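Local coordinates for outer surface protein (Bacillus cereus ATCC 14579, PDB 1X7F) that is of unknown function but probably acts as a 6-phospho-N-acetylmuramidase, hydrolysing phosphorylated disaccharides derived from the bacterial cell wall, at residues I120-G125 against I143-S148; I168-F173 against R199-I204; E291-R296 against V304-V309; G329-G334 against G343-I348. All blocks are in the same frame, centred on the assembly; numbering follows the deposited sequence.

Contact 1 (I120-G125 against I143-S148)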
# COMPACT_ATOMS: atom_id res chain seq x y z
N ILE A 120 -11.99 3.80 17.45
CA ILE A 120 -11.22 4.96 17.88
C ILE A 120 -9.74 4.64 17.86
O ILE A 120 -9.34 3.50 18.16
CB ILE A 120 -11.63 5.45 19.30
CG1 ILE A 120 -11.74 4.28 20.28
CG2 ILE A 120 -12.92 6.28 19.24
CD1 ILE A 120 -11.52 4.68 21.71
N ARG A 121 -8.92 5.64 17.52
CA ARG A 121 -7.48 5.49 17.57
C ARG A 121 -6.92 5.92 18.92
O ARG A 121 -7.37 6.92 19.51
CB ARG A 121 -6.80 6.23 16.42
CG ARG A 121 -5.33 5.81 16.23
CD ARG A 121 -4.79 6.00 14.83
NE ARG A 121 -3.40 5.59 14.72
CZ ARG A 121 -2.38 6.35 15.10
NH1 ARG A 121 -2.61 7.56 15.59
NH2 ARG A 121 -1.14 5.92 14.97
N LEU A 122 -5.98 5.13 19.42
CA LEU A 122 -5.18 5.50 20.58
C LEU A 122 -3.80 5.87 20.06
O LEU A 122 -2.90 5.02 19.97
CB LEU A 122 -5.12 4.36 21.60
CG LEU A 122 -6.44 3.92 22.26
CD1 LEU A 122 -6.15 2.86 23.29
CD2 LEU A 122 -7.20 5.09 22.87
N ASP A 123 -3.67 7.14 19.69
CA ASP A 123 -2.44 7.71 19.15
C ASP A 123 -1.27 7.56 20.15
O ASP A 123 -0.15 7.20 19.78
CB ASP A 123 -2.69 9.19 18.83
CG ASP A 123 -1.56 9.83 18.07
OD1 ASP A 123 -0.95 9.15 17.21
OD2 ASP A 123 -1.21 11.03 18.25
N VAL A 124 -1.57 7.84 21.42
CA VAL A 124 -0.64 7.59 22.51
C VAL A 124 -1.26 6.50 23.40
O VAL A 124 -2.49 6.44 23.56
CB VAL A 124 -0.32 8.90 23.30
CG1 VAL A 124 0.44 8.62 24.59
CG2 VAL A 124 0.47 9.87 22.43
N GLY A 125 -0.41 5.64 23.94
CA GLY A 125 -0.86 4.53 24.77
C GLY A 125 -0.92 4.83 26.25
O GLY A 125 -0.65 5.95 26.70
N ILE A 143 -10.74 -0.85 18.77
CA ILE A 143 -9.69 -0.04 19.39
C ILE A 143 -8.47 -0.08 18.49
O ILE A 143 -7.78 -1.10 18.41
CB ILE A 143 -9.34 -0.53 20.83
CG1 ILE A 143 -10.60 -0.75 21.71
CG2 ILE A 143 -8.33 0.41 21.49
CD1 ILE A 143 -11.51 0.47 21.88
N GLU A 144 -8.21 1.03 17.80
CA GLU A 144 -7.03 1.15 16.94
C GLU A 144 -5.79 1.60 17.71
O GLU A 144 -5.79 2.64 18.36
CB GLU A 144 -7.30 2.09 15.76
CG GLU A 144 -6.14 2.14 14.77
CD GLU A 144 -6.52 2.72 13.44
OE1 GLU A 144 -6.82 1.95 12.51
OE2 GLU A 144 -6.53 3.95 13.30
N LEU A 145 -4.74 0.79 17.62
CA LEU A 145 -3.48 1.09 18.29
C LEU A 145 -2.48 1.69 17.31
O LEU A 145 -2.58 1.50 16.09
CB LEU A 145 -2.90 -0.17 18.92
CG LEU A 145 -3.76 -0.98 19.90
CD1 LEU A 145 -3.06 -2.29 20.18
CD2 LEU A 145 -4.02 -0.22 21.20
N ASN A 146 -1.51 2.42 17.85
CA ASN A 146 -0.42 2.98 17.08
C ASN A 146 0.60 1.88 16.79
O ASN A 146 1.21 1.34 17.71
CB ASN A 146 0.24 4.14 17.86
CG ASN A 146 1.14 5.01 16.99
OD1 ASN A 146 1.59 4.62 15.90
ND2 ASN A 146 1.39 6.22 17.46
N VAL A 147 0.79 1.55 15.51
CA VAL A 147 1.79 0.55 15.11
C VAL A 147 3.21 1.11 15.19
O VAL A 147 4.17 0.36 15.43
CB VAL A 147 1.49 -0.02 13.70
CG1 VAL A 147 2.42 -1.18 13.35
CG2 VAL A 147 0.07 -0.51 13.64
N SER A 148 3.34 2.44 15.07
CA SER A 148 4.63 3.10 14.88
C SER A 148 5.60 3.13 16.07
O SER A 148 6.66 3.74 15.97
CB SER A 148 4.43 4.52 14.33
OG SER A 148 3.66 4.50 13.14
O HOH W 1 -1.75 3.06 20.84

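Contact 2 (I168-F173 against R199-I204)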
# COMPACT_ATOMS: atom_id res chain seq x y z
N ILE A 168 -7.34 -3.26 16.25
CA ILE A 168 -6.69 -3.04 14.96
C ILE A 168 -5.49 -2.12 15.19
O ILE A 168 -5.28 -1.62 16.30
CB ILE A 168 -7.67 -2.47 13.87
CG1 ILE A 168 -8.31 -1.15 14.32
CG2 ILE A 168 -8.75 -3.51 13.50
CD1 ILE A 168 -9.18 -0.48 13.26
N GLY A 169 -4.69 -1.90 14.15
CA GLY A 169 -3.52 -1.07 14.24
C GLY A 169 -3.35 -0.15 13.04
O GLY A 169 -3.60 -0.56 11.90
N CYS A 170 -2.92 1.08 13.30
CA CYS A 170 -2.55 1.97 12.22
C CYS A 170 -1.31 2.77 12.59
O CYS A 170 -1.20 3.28 13.70
CB CYS A 170 -3.71 2.90 11.84
SG CYS A 170 -3.39 3.96 10.42
N HIS A 171 -0.39 2.86 11.64
CA HIS A 171 0.80 3.69 11.77
C HIS A 171 0.45 5.17 11.86
O HIS A 171 -0.65 5.56 11.47
CB HIS A 171 1.66 3.48 10.55
CG HIS A 171 2.58 2.31 10.64
ND1 HIS A 171 3.80 2.37 11.28
CD2 HIS A 171 2.48 1.06 10.13
CE1 HIS A 171 4.40 1.20 11.18
NE2 HIS A 171 3.62 0.38 10.50
N ASN A 172 1.40 5.97 12.35
CA ASN A 172 1.32 7.44 12.26
C ASN A 172 1.62 7.89 10.84
O ASN A 172 2.18 7.14 10.04
CB ASN A 172 2.32 8.13 13.18
CG ASN A 172 1.88 8.20 14.62
OD1 ASN A 172 0.70 8.39 14.93
ND2 ASN A 172 2.84 8.08 15.53
N PHE A 173 1.25 9.13 10.52
CA PHE A 173 1.80 9.76 9.34
C PHE A 173 2.66 10.91 9.83
O PHE A 173 2.61 11.24 11.02
CB PHE A 173 0.72 10.19 8.31
CG PHE A 173 -0.34 11.12 8.86
CD1 PHE A 173 -0.01 12.33 9.46
CD2 PHE A 173 -1.70 10.82 8.67
CE1 PHE A 173 -0.98 13.20 9.93
CE2 PHE A 173 -2.70 11.68 9.12
CZ PHE A 173 -2.34 12.87 9.77
N ARG A 199 -4.97 -6.70 12.31
CA ARG A 199 -5.13 -5.87 11.12
C ARG A 199 -4.26 -4.62 11.19
O ARG A 199 -4.31 -3.88 12.17
CB ARG A 199 -6.59 -5.44 11.09
CG ARG A 199 -7.22 -5.29 9.75
CD ARG A 199 -8.72 -5.11 9.87
NE ARG A 199 -9.15 -3.97 9.08
CZ ARG A 199 -10.21 -3.22 9.33
NH1 ARG A 199 -11.00 -3.48 10.38
NH2 ARG A 199 -10.48 -2.21 8.52
N SER A 200 -3.47 -4.39 10.15
CA SER A 200 -2.58 -3.23 10.11
C SER A 200 -2.95 -2.28 8.99
O SER A 200 -3.60 -2.67 8.01
CB SER A 200 -1.12 -3.67 9.96
OG SER A 200 -0.95 -4.42 8.77
N ALA A 201 -2.54 -1.03 9.14
CA ALA A 201 -2.74 -0.01 8.14
C ALA A 201 -1.60 1.02 8.22
O ALA A 201 -0.98 1.21 9.27
CB ALA A 201 -4.12 0.68 8.35
N ALA A 202 -1.31 1.66 7.09
CA ALA A 202 -0.37 2.77 7.03
C ALA A 202 -0.91 3.83 6.07
O ALA A 202 -1.87 3.57 5.31
CB ALA A 202 1.03 2.30 6.57
N PHE A 203 -0.27 4.99 6.09
CA PHE A 203 -0.69 6.16 5.33
C PHE A 203 0.19 6.45 4.12
O PHE A 203 1.42 6.33 4.18
CB PHE A 203 -0.66 7.40 6.22
CG PHE A 203 -1.80 7.47 7.22
CD1 PHE A 203 -1.58 7.18 8.57
CD2 PHE A 203 -3.07 7.87 6.81
CE1 PHE A 203 -2.61 7.30 9.49
CE2 PHE A 203 -4.10 7.98 7.73
CZ PHE A 203 -3.87 7.69 9.07
N ILE A 204 -0.46 6.83 3.03
CA ILE A 204 0.22 7.35 1.85
C ILE A 204 -0.23 8.78 1.60
O ILE A 204 -1.25 9.24 2.13
CB ILE A 204 -0.05 6.46 0.61
CG1 ILE A 204 -1.53 6.52 0.19
CG2 ILE A 204 0.47 5.04 0.85
CD1 ILE A 204 -1.84 5.73 -1.08

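Contact 3 (E291-R296 against V304-V309)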
# COMPACT_ATOMS: atom_id res chain seq x y z
N GLU A 291 1.11 -12.99 -19.50
CA GLU A 291 1.54 -14.05 -18.61
C GLU A 291 1.54 -13.61 -17.16
O GLU A 291 1.95 -12.50 -16.84
CB GLU A 291 2.97 -14.51 -18.98
CG GLU A 291 3.16 -14.90 -20.44
CD GLU A 291 2.28 -16.05 -20.87
OE1 GLU A 291 2.16 -17.02 -20.07
OE2 GLU A 291 1.70 -16.00 -21.98
N LEU A 292 1.09 -14.51 -16.29
CA LEU A 292 1.38 -14.43 -14.88
C LEU A 292 2.78 -15.02 -14.68
O LEU A 292 2.99 -16.23 -14.77
CB LEU A 292 0.33 -15.21 -14.08
CG LEU A 292 0.48 -15.34 -12.56
CD1 LEU A 292 0.84 -14.00 -11.89
CD2 LEU A 292 -0.80 -15.93 -11.95
N HIS A 293 3.75 -14.13 -14.43
CA HIS A 293 5.13 -14.53 -14.26
C HIS A 293 5.40 -15.05 -12.86
O HIS A 293 4.77 -14.61 -11.90
CB HIS A 293 6.06 -13.35 -14.58
CG HIS A 293 5.88 -12.83 -15.97
ND1 HIS A 293 6.32 -13.51 -17.08
CD2 HIS A 293 5.26 -11.71 -16.42
CE1 HIS A 293 6.00 -12.82 -18.16
NE2 HIS A 293 5.36 -11.73 -17.79
N VAL A 294 6.31 -16.01 -12.77
CA VAL A 294 6.75 -16.55 -11.48
C VAL A 294 8.27 -16.51 -11.53
O VAL A 294 8.86 -16.96 -12.50
CB VAL A 294 6.26 -18.01 -11.23
CG1 VAL A 294 6.84 -18.56 -9.92
CG2 VAL A 294 4.75 -18.08 -11.21
N ARG A 295 8.89 -15.92 -10.50
CA ARG A 295 10.34 -16.02 -10.34
C ARG A 295 10.66 -17.44 -9.91
O ARG A 295 10.22 -17.88 -8.84
CB ARG A 295 10.86 -15.03 -9.30
CG ARG A 295 12.39 -14.94 -9.26
CD ARG A 295 12.97 -13.89 -8.30
NE ARG A 295 14.42 -13.76 -8.48
CZ ARG A 295 15.22 -13.06 -7.68
NH1 ARG A 295 16.52 -13.01 -7.93
NH2 ARG A 295 14.73 -12.41 -6.63
N ARG A 296 11.40 -18.17 -10.74
CA ARG A 296 11.79 -19.53 -10.35
C ARG A 296 12.57 -19.50 -9.04
O ARG A 296 13.51 -18.70 -8.87
CB ARG A 296 12.56 -20.27 -11.46
CG ARG A 296 12.43 -21.81 -11.32
CD ARG A 296 13.05 -22.61 -12.45
NE ARG A 296 14.52 -22.60 -12.42
CZ ARG A 296 15.31 -22.93 -13.44
NH1 ARG A 296 14.79 -23.28 -14.61
NH2 ARG A 296 16.62 -22.90 -13.29
N VAL A 304 15.55 -11.62 -12.55
CA VAL A 304 14.36 -12.42 -12.28
C VAL A 304 14.13 -13.25 -13.54
O VAL A 304 14.00 -12.69 -14.62
CB VAL A 304 13.14 -11.50 -12.04
CG1 VAL A 304 11.82 -12.30 -12.00
CG2 VAL A 304 13.32 -10.68 -10.77
N ARG A 305 14.12 -14.57 -13.40
CA ARG A 305 13.92 -15.48 -14.52
C ARG A 305 12.49 -16.02 -14.50
O ARG A 305 12.09 -16.73 -13.56
CB ARG A 305 14.87 -16.68 -14.45
CG ARG A 305 16.36 -16.33 -14.36
CD ARG A 305 17.26 -17.57 -14.31
NE ARG A 305 17.18 -18.39 -15.52
CZ ARG A 305 17.48 -19.68 -15.58
NH1 ARG A 305 17.90 -20.31 -14.49
NH2 ARG A 305 17.37 -20.35 -16.73
N SER A 306 11.75 -15.71 -15.55
CA SER A 306 10.40 -16.23 -15.73
C SER A 306 10.49 -17.42 -16.70
O SER A 306 10.35 -17.27 -17.91
CB SER A 306 9.48 -15.12 -16.25
OG SER A 306 8.14 -15.57 -16.38
N THR A 307 10.73 -18.61 -16.14
CA THR A 307 11.14 -19.78 -16.93
C THR A 307 10.01 -20.57 -17.56
O THR A 307 10.21 -21.20 -18.59
CB THR A 307 12.05 -20.73 -16.11
OG1 THR A 307 11.42 -21.03 -14.86
CG2 THR A 307 13.39 -20.04 -15.75
N GLU A 308 8.83 -20.54 -16.94
CA GLU A 308 7.64 -21.17 -17.51
C GLU A 308 7.17 -20.52 -18.82
O GLU A 308 6.51 -21.16 -19.62
CB GLU A 308 6.50 -21.20 -16.49
CG GLU A 308 6.79 -22.03 -15.25
CD GLU A 308 6.85 -23.52 -15.54
OE1 GLU A 308 5.77 -24.15 -15.72
OE2 GLU A 308 7.97 -24.07 -15.59
N VAL A 309 7.51 -19.26 -19.03
CA VAL A 309 7.17 -18.52 -20.26
C VAL A 309 7.77 -19.15 -21.52
O VAL A 309 7.10 -19.18 -22.56
CB VAL A 309 7.58 -17.01 -20.15
CG1 VAL A 309 7.93 -16.40 -21.51
CG2 VAL A 309 6.47 -16.22 -19.50
O HOH W 2 7.25 -17.80 -15.53
O HOH W 3 9.43 -19.26 -13.70
O HOH W 4 18.50 -23.38 -15.69

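Contact 4 (G329-G334 against G343-I348)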
# COMPACT_ATOMS: atom_id res chain seq x y z
N GLY A 329 16.18 -3.24 -14.34
CA GLY A 329 14.85 -2.79 -14.74
C GLY A 329 14.49 -3.17 -16.16
O GLY A 329 13.34 -3.00 -16.58
N GLN A 330 15.47 -3.65 -16.93
CA GLN A 330 15.21 -4.03 -18.32
C GLN A 330 14.44 -5.32 -18.35
O GLN A 330 14.74 -6.25 -17.59
CB GLN A 330 16.51 -4.17 -19.13
CG GLN A 330 17.11 -2.85 -19.56
CD GLN A 330 18.50 -3.01 -20.16
OE1 GLN A 330 19.15 -2.02 -20.50
NE2 GLN A 330 18.96 -4.24 -20.29
N VAL A 331 13.43 -5.36 -19.21
CA VAL A 331 12.77 -6.61 -19.54
C VAL A 331 13.45 -7.12 -20.81
O VAL A 331 13.51 -6.40 -21.81
CB VAL A 331 11.25 -6.43 -19.75
CG1 VAL A 331 10.59 -7.75 -20.09
CG2 VAL A 331 10.62 -5.81 -18.49
N VAL A 332 14.02 -8.32 -20.73
CA VAL A 332 14.73 -8.92 -21.86
C VAL A 332 14.15 -10.30 -22.11
O VAL A 332 13.49 -10.89 -21.23
CB VAL A 332 16.30 -8.95 -21.69
CG1 VAL A 332 16.87 -7.54 -21.39
CG2 VAL A 332 16.75 -9.96 -20.62
N ILE A 333 14.38 -10.80 -23.32
CA ILE A 333 13.96 -12.12 -23.70
C ILE A 333 15.07 -12.80 -24.48
O ILE A 333 15.79 -12.16 -25.26
CB ILE A 333 12.63 -12.08 -24.51
CG1 ILE A 333 11.98 -13.47 -24.54
CG2 ILE A 333 12.87 -11.51 -25.92
CD1 ILE A 333 10.50 -13.46 -24.78
N GLY A 334 15.23 -14.09 -24.23
CA GLY A 334 16.11 -14.94 -25.00
C GLY A 334 15.59 -15.04 -26.42
O GLY A 334 14.42 -15.33 -26.65
N GLY A 343 13.08 -17.48 -25.62
CA GLY A 343 11.75 -17.23 -25.10
C GLY A 343 11.76 -17.09 -23.59
O GLY A 343 10.70 -16.88 -23.01
N GLU A 344 12.93 -17.21 -22.95
CA GLU A 344 13.02 -16.98 -21.51
C GLU A 344 12.99 -15.48 -21.30
O GLU A 344 13.85 -14.75 -21.81
CB GLU A 344 14.27 -17.61 -20.85
CG GLU A 344 14.41 -17.30 -19.35
CD GLU A 344 15.56 -18.03 -18.66
OE1 GLU A 344 15.58 -19.27 -18.64
OE2 GLU A 344 16.44 -17.36 -18.08
N LEU A 345 11.98 -15.03 -20.56
CA LEU A 345 11.82 -13.63 -20.20
C LEU A 345 12.54 -13.36 -18.88
O LEU A 345 12.43 -14.16 -17.94
CB LEU A 345 10.33 -13.27 -20.08
CG LEU A 345 9.99 -11.81 -19.73
CD1 LEU A 345 8.75 -11.38 -20.48
CD2 LEU A 345 9.83 -11.56 -18.20
N GLN A 346 13.27 -12.25 -18.82
CA GLN A 346 14.00 -11.87 -17.62
C GLN A 346 13.77 -10.40 -17.33
O GLN A 346 13.46 -9.62 -18.22
CB GLN A 346 15.51 -12.11 -17.79
CG GLN A 346 15.89 -13.54 -18.15
CD GLN A 346 17.34 -13.66 -18.59
OE1 GLN A 346 18.03 -12.65 -18.77
NE2 GLN A 346 17.80 -14.90 -18.79
N ILE A 347 13.90 -10.04 -16.05
CA ILE A 347 13.97 -8.66 -15.65
C ILE A 347 15.33 -8.53 -14.98
O ILE A 347 15.65 -9.30 -14.09
CB ILE A 347 12.80 -8.24 -14.71
CG1 ILE A 347 11.44 -8.54 -15.36
CG2 ILE A 347 12.93 -6.74 -14.34
CD1 ILE A 347 10.23 -8.03 -14.58
N ILE A 348 16.14 -7.59 -15.45
CA ILE A 348 17.51 -7.45 -14.98
C ILE A 348 17.52 -6.79 -13.60
O ILE A 348 16.79 -5.82 -13.37
CB ILE A 348 18.36 -6.65 -16.03
CG1 ILE A 348 18.26 -7.27 -17.44
CG2 ILE A 348 19.82 -6.55 -15.58
CD1 ILE A 348 18.44 -8.81 -17.52

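Contact 1 (I120-G125 against I143-S148)
Arg-121 and Glu-144 face one another across two neighbouring parallel strands, the arms of a beta-alpha-beta crossover in the eight-stranded parallel barrel. Two short bonds lock the register: Glu-144 N donates to Ile-120 O (2.7 Å), and Glu-144 O accepts from Leu-122 N (2.7 Å). With CG anti to its backbone N (chi1 -166°), Arg-121 runs its extended chain slantwise across Glu-144, bringing CD to 3.1 Å from Glu-144 OE2. That oxygen lies at the guanidinium edge, in its plane, but the ion pair with NE is long; Glu-144 OE1 finds a stronger partner in Arg-57. Arg-121 NH1 turns back to Asp-123 OD1 (2.8 Å), meeting it from above the carboxylate plane. Asn-146 ties the strand ends together: ND2 gives a straight bond to a lone pair of Asp-123 O (3.0 Å), while OD1 accepts from Ser-148 N, forming an Asx turn. Two bonds thus fix the amide's rotation. On the other face of the sheet, Leu-122 CD1 rests on Ile-143 CG2 (3.7 Å). Helix 129-134 packs on this apolar face through Met-134, helix 153-157 covers Leu-145, and strand 167-170 follows beside Ile-143, with Cys-170 O receiving Arg-121 NH2.

Contact 2 (I168-F173 against R199-I204)
Phe-173 drives the edge of its ring into a face of Phe-203, setting CD2 over the middle of that ring. The pair is T-shaped (edge-to-face), with centroids 4.8 Å apart and planes at 72°. It lies where strand 167-170 meets strand 201-204, the outermost strands in the order of the parallel sheet, so the contact closes the sheet into a beta/alpha barrel of the TIM type. The backbone brings Phe-173 CB near Phe-203 CB, and the first torsion (chi1 57°), with CG between the backbone N and the carbonyl carbon, swings the ring across its neighbour. Other atoms ring Phe-203 too: His-171 O lies near the plane at its edge, 3.3 Å from CE1.

Along the seam the backbones are joined by a bent bond from Gly-169 N to Arg-199 O (2.8 Å) and a nearly straight one from His-171 N to Ala-201 O (2.9 Å). The His-171 side chain leans on Ala-202, its CD2 being 4.0 Å from Ala-202 CB, while Ser-148 and Ser-190 bind its two ring nitrogens and fix the imidazole's rotation. At the other end Arg-199 and Ile-168 run side by side, Ile-168 CG2 standing 3.8 Å from Arg-199 CB. The arginine chain bends at its third torsion, and its NH2 forms salt bridges with Glu-89 and Asp-246, tying the seam to other strands. Between the two ends the sulfur of Cys-170 sits obliquely to the Phe-203 ring, with SG 3.6 Å from CE1 of that phenylalanine.

Contact 3 (E291-R296 against V304-V309)
Arg-296 reaches along Thr-307 and finishes beside Arg-305, where the two edge strands of the C-terminal mixed sheet, 293-294 and 303-306, come together. Edge meeting edge means that the sheet curls on itself, consistent with a cyclophilin-like barrel. From the base outward, Arg-296 CB lies 3.7 Å from Thr-307 OG1, and CG keeps to the same hydroxyl. CD comes closest to it, at 3.3 Å from Thr-307 OG1. There the chain bends (chi3 73°), which lets NE form a salt bridge with Asp-298 and brings NH1 near Thr-307 CG2. At the tip, NH2 stands 3.1 Å from Arg-305 NH1, the guanidinium planes being 72° apart. These like charges are not bonded to each other; the closeness is probably tolerated because Asp-298 compensates one arginine and Glu-344 the other, while a water lies in plane at the edge of both groups.

The backbone joint is sparse: one straight bond runs from Arg-296 N to Arg-305 O (3.2 Å), and a second water bridges Val-294 O and Thr-307 N where the strands part. Arg-295, extended, crosses Val-304 at about a right angle and lays one guanidinium face near Val-304 CG2; its tip is held by Val-375 O. At the opposite end of the joint, His-293 is gripped at both nitrogens, NE2 by Thr-288 O and ND1 by Ser-306, which together set the ring's rotation. Val-309 CG2 touches the same imidazole edge, and ND1 of His-293 lies 2.8 Å from Ser-306 OG in a hydrogen bond.

Contact 4 (G329-G334 against G343-I348)
Gly-334 O takes the shortest bond of this beta hairpin, from Gly-343 N at 2.7 Å with the N-H pointing almost straight at it (171°), although the donor stands above the carbonyl plane. It closes the loop end of the antiparallel pair 330-334 and 345-348. Gly-343 turns the chain into its strand at a positive phi of 87°, and Gly-329 at the far end likewise has a positive phi; its N bonds Ile-348 O (2.8 Å). Between these ends Val-332 and Gln-346 make a hydrogen-bonded pair, with Gln-346 N to Val-332 O at 2.8 Å, flanked by the non-hydrogen-bonded pairs Val-331 with Ile-347 and Ile-333 with Leu-345. Val-332 O also receives the CA-H of Leu-345, so two donors share that oxygen.

The side chains divide between two faces. Val-331, Ile-333, Leu-345 and Ile-347 share one, where Val-331 CG1 meets Leu-345 CD1 (4.1 Å); helix 282-289 packs against the first three, and Leu-372 meets Ile-347. On the other, Val-332 crosses Ile-348 at about a right angle, CG2 of Val-332 touching CD1 of Ile-348 at 3.7 Å. Val-332 CG2 owes this reach to a first torsion (chi1 -55°) that puts it between the backbone N and the carbonyl carbon. Glu-344 is held at both oxygens, OE1 by a salt bridge to Arg-305 and OE2 by Gln-346 NE2 (2.9 Å). Six backbone bonds thus hold the hairpin's register between strands 358-364 and 303-306, apolar side chains turn one face to helix 282-289, and the buried carboxylate is met by both an arginine and an amide.

In the fold
Two domains share the four contacts in chain order, a pair in each. Contacts 1 and 2 lie in the N-terminal parallel barrel with centres 9 Å apart, joined because strands 142-146 and 167-170 are neighbours: contact 1 pairs the two strands of a beta-alpha-beta unit within the wall, contact 2 is the seam that closes it. Contacts 3 and 4 repeat the logic in the C-terminal mixed sheet, centres 10 Å apart, where strand 345-348 adjoins strand 303-306: a hairpin builds the wall and two edge strands meet. Between the pairs the centres are 33 to 45 Å apart and nothing touches, so the two pairs belong to separate parts of the molecule.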